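Local coordinates for pyridoxal kinase (Entamoeba histolytica, PDB 4S1I) that phosphorylates pyridoxal with ATP to give pyridoxal 5'-phosphate, at the interface of chains A and B. Numbering follows the deposited sequence. Chains: chain A, Pyridoxal kinase; chain B, Pyridoxal kinase.

Contact 1: the interface of chains A and B. Residues chain A 16, 259, 262; chain B 1, 32.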
# COMPACT_ATOMS: atom_id res chain seq x y z
N PHE A 16 -6.79 -2.54 7.57
CA PHE A 16 -6.52 -3.49 6.53
C PHE A 16 -7.85 -3.90 5.94
O PHE A 16 -8.49 -4.82 6.47
CB PHE A 16 -5.74 -4.67 7.16
CG PHE A 16 -4.56 -4.23 8.01
CD1 PHE A 16 -3.46 -3.62 7.43
CD2 PHE A 16 -4.52 -4.48 9.38
CE1 PHE A 16 -2.37 -3.13 8.23
CE2 PHE A 16 -3.44 -4.06 10.15
CZ PHE A 16 -2.39 -3.36 9.59
N ASN A 259 -4.31 -8.47 12.37
CA ASN A 259 -3.24 -7.56 12.03
C ASN A 259 -2.39 -8.27 11.02
O ASN A 259 -1.54 -9.07 11.34
CB ASN A 259 -2.48 -7.20 13.28
CG ASN A 259 -1.56 -6.05 13.04
OD1 ASN A 259 -0.64 -6.14 12.20
ND2 ASN A 259 -1.84 -4.93 13.69
N ASN A 262 1.55 -7.89 11.39
CA ASN A 262 2.12 -8.85 12.30
C ASN A 262 2.10 -10.32 11.86
O ASN A 262 2.83 -11.13 12.40
CB ASN A 262 1.43 -8.72 13.59
CG ASN A 262 1.90 -7.51 14.34
OD1 ASN A 262 1.14 -6.89 15.08
ND2 ASN A 262 3.17 -7.17 14.17
N MET B 1 -0.21 -4.14 18.13
CA MET B 1 -0.82 -3.11 19.03
C MET B 1 -1.51 -2.01 18.18
O MET B 1 -2.57 -2.19 17.52
CB MET B 1 0.25 -2.48 19.99
CG MET B 1 0.79 -3.34 21.11
SD MET B 1 -0.30 -3.48 22.53
CE MET B 1 0.72 -4.40 23.72
N GLN B 32 3.89 -0.83 12.39
CA GLN B 32 2.49 -0.46 12.14
C GLN B 32 2.39 1.09 11.86
O GLN B 32 2.85 1.93 12.69
CB GLN B 32 1.62 -0.76 13.34
CG GLN B 32 0.20 -0.64 12.76
CD GLN B 32 -0.78 -1.55 13.36
OE1 GLN B 32 -0.48 -2.72 13.54
NE2 GLN B 32 -1.98 -1.01 13.67
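A:Asn259 and B:Gln32 meet amide to amide across the boundary between two copies of this pyridoxal kinase, a member of the ribokinase-like pyridoxine kinase family. The patch is a small, mainly polar part of the subunit interface, hiding about 116 Å² of protein surface. B:Gln32 lies just ahead of strand 33-37 of chain B, whereas A:Asn259 and A:Asn262 belong to a loop beyond helix 234-250 of chain A.

Hydrogen bonding carries the contact. The side-chain amide nitrogen ND2 of A:Asn259 donates to the amide oxygen OE1 of B:Gln32 at 2.6 Å, nearly straight at 169° about the hydrogen. The acceptor lies in the amide plane of A:Asn259, while the donor sits modestly tilted from the carbonyl plane of B:Gln32. The side chains come from opposite directions, and their amide planes are turned 36° apart. B:Gln32 sends CG away from its main-chain nitrogen (chi1 -166°) and bends at chi2, which brings OE1 to the asparagine.

The other end of the A:Asn259 amide is held within chain A. Its oxygen OD1 accepts from the backbone N of A:Asn262 at 2.9 Å, a bond that restrains rotation of the amide and favours ND2 being turned toward chain B. The loop backbone is thus a second shell for the cross-chain bond.

Looser contacts flank this pair. Atom CZ at the ring tip of A:Phe16 stands 4.4 Å from OE1 of B:Gln32, giving the amide an apolar neighbour. The side-chain oxygen OD1 of A:Asn262 is 4.3 Å from the N-terminal nitrogen N of B:Met1, but that residue is poorly ordered and its position here is uncertain.

Contact 2: the interface of chains A and B. Residues chain A 13, 40-41, 52; chain B 36-37, 55, 63.
A:His40 enters a largely apolar pocket formed by B:Leu37, B:Val55 and B:Ile63, a side-chain-into-pocket contact that joins the two subunits of the deposited assembly of this pyridoxine-family kinase with the ribokinase-like fold, in keeping with the dimers common in this family. The patch hides about 146 Å², with A:His40 contributing 64 Å².

The imidazole projects from strand 39-41 of chain A with CG opposite the main-chain nitrogen (chi1 178°), which carries the ring across the boundary. Its nitrogen NE2 accepts a hydrogen bond from the backbone N of B:Leu37 at 3.2 Å. The bond is somewhat bent, 152° at the hydrogen, and the donor lies 26° out of the ring plane. As the acceptor, NE2 would be the unprotonated nitrogen in this bond.

Apolar groups pack against one face and part of the rim of the ring. The terminal methyl CD1 of B:Ile63, from helix 57-69, sits over that face in a CH-pi contact, 3.6 Å from the ring centroid and shifted toward the rim. The isoleucine side chain crosses the histidine at about a right angle. B:Leu37 crosses more obliquely, its CB 3.6 Å from ring carbon CE1, so the residue that donates through its backbone also packs through its side chain. Its carbonyl O approaches the same CE1 at 3.3 Å. Methyl CG2 of B:Val55 reaches CE1 at 3.9 Å.

B:Ile63 is wedged further into chain A. Further along the branch that carries CD1, CG1 lies 3.7 Å from CA of A:Gly52, where the glycine has no side chain to obstruct the approach. The other branch, methyl CG2, faces the sulfur SG of A:Cys13 at 4.0 Å, and this sulfur also packs against CA of B:Val36 at 3.8 Å.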
# COMPACT_ATOMS: atom_id res chain seq x y z
N CYS A 13 -6.17 4.60 5.06
CA CYS A 13 -4.90 5.06 5.55
C CYS A 13 -4.40 4.24 6.72
O CYS A 13 -3.19 4.06 6.88
CB CYS A 13 -4.98 6.54 5.93
SG CYS A 13 -5.32 7.63 4.49
N HIS A 40 -10.12 6.93 -0.93
CA HIS A 40 -8.99 7.36 -0.10
C HIS A 40 -9.58 7.77 1.22
O HIS A 40 -9.95 8.94 1.43
CB HIS A 40 -8.15 8.43 -0.73
CG HIS A 40 -7.00 8.97 0.07
ND1 HIS A 40 -6.59 10.30 -0.03
CD2 HIS A 40 -6.21 8.41 0.99
CE1 HIS A 40 -5.54 10.48 0.77
NE2 HIS A 40 -5.28 9.34 1.38
N LEU A 41 -9.74 6.81 2.13
CA LEU A 41 -10.42 7.00 3.32
C LEU A 41 -9.41 6.94 4.51
O LEU A 41 -8.44 6.27 4.41
CB LEU A 41 -11.52 5.97 3.56
CG LEU A 41 -12.53 5.76 2.45
CD1 LEU A 41 -13.47 4.65 2.79
CD2 LEU A 41 -13.27 7.05 2.21
N GLY A 52 -12.47 11.38 4.33
CA GLY A 52 -11.98 11.14 2.96
C GLY A 52 -13.12 10.86 2.00
O GLY A 52 -14.26 10.78 2.40
N VAL B 36 -1.09 8.35 4.87
CA VAL B 36 -1.98 9.36 4.31
C VAL B 36 -1.38 9.83 2.98
O VAL B 36 -0.18 10.18 2.91
CB VAL B 36 -2.11 10.59 5.25
CG1 VAL B 36 -2.98 11.60 4.62
CG2 VAL B 36 -2.72 10.14 6.57
N LEU B 37 -2.16 9.75 1.93
CA LEU B 37 -1.69 10.04 0.58
C LEU B 37 -1.82 11.51 0.24
O LEU B 37 -2.73 12.15 0.62
CB LEU B 37 -2.40 9.17 -0.46
CG LEU B 37 -2.47 7.67 -0.09
CD1 LEU B 37 -3.20 6.93 -1.20
CD2 LEU B 37 -1.15 7.01 0.34
N VAL B 55 -4.23 15.14 -4.01
CA VAL B 55 -5.28 15.09 -2.99
C VAL B 55 -5.72 16.50 -2.60
O VAL B 55 -4.87 17.40 -2.46
CB VAL B 55 -4.78 14.32 -1.78
CG1 VAL B 55 -5.70 14.43 -0.58
CG2 VAL B 55 -4.61 12.86 -2.14
N ILE B 63 -9.59 13.46 6.33
CA ILE B 63 -8.85 12.26 6.74
C ILE B 63 -8.17 12.53 8.07
O ILE B 63 -8.26 11.68 8.98
CB ILE B 63 -7.81 11.90 5.62
CG1 ILE B 63 -8.63 11.37 4.48
CG2 ILE B 63 -6.75 10.99 6.15
CD1 ILE B 63 -7.84 11.26 3.21

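Contact 1 and contact 2 lie about 18 Å apart, measured between the centres of their C-alpha atoms, along the same boundary between chains A and B. Strand 33-37 of chain B runs from one toward the other: the residue just before it serves contact 1, and its last two residues serve contact 2. On chain A, the segment between strand 5-9 and helix 18-28 contributes to both, through A:Phe16 and A:Cys13. A polar patch and a more apolar pocket therefore draw on adjoining stretches of chain B and the same loop of chain A, which would help fix how one subunit is oriented against the other.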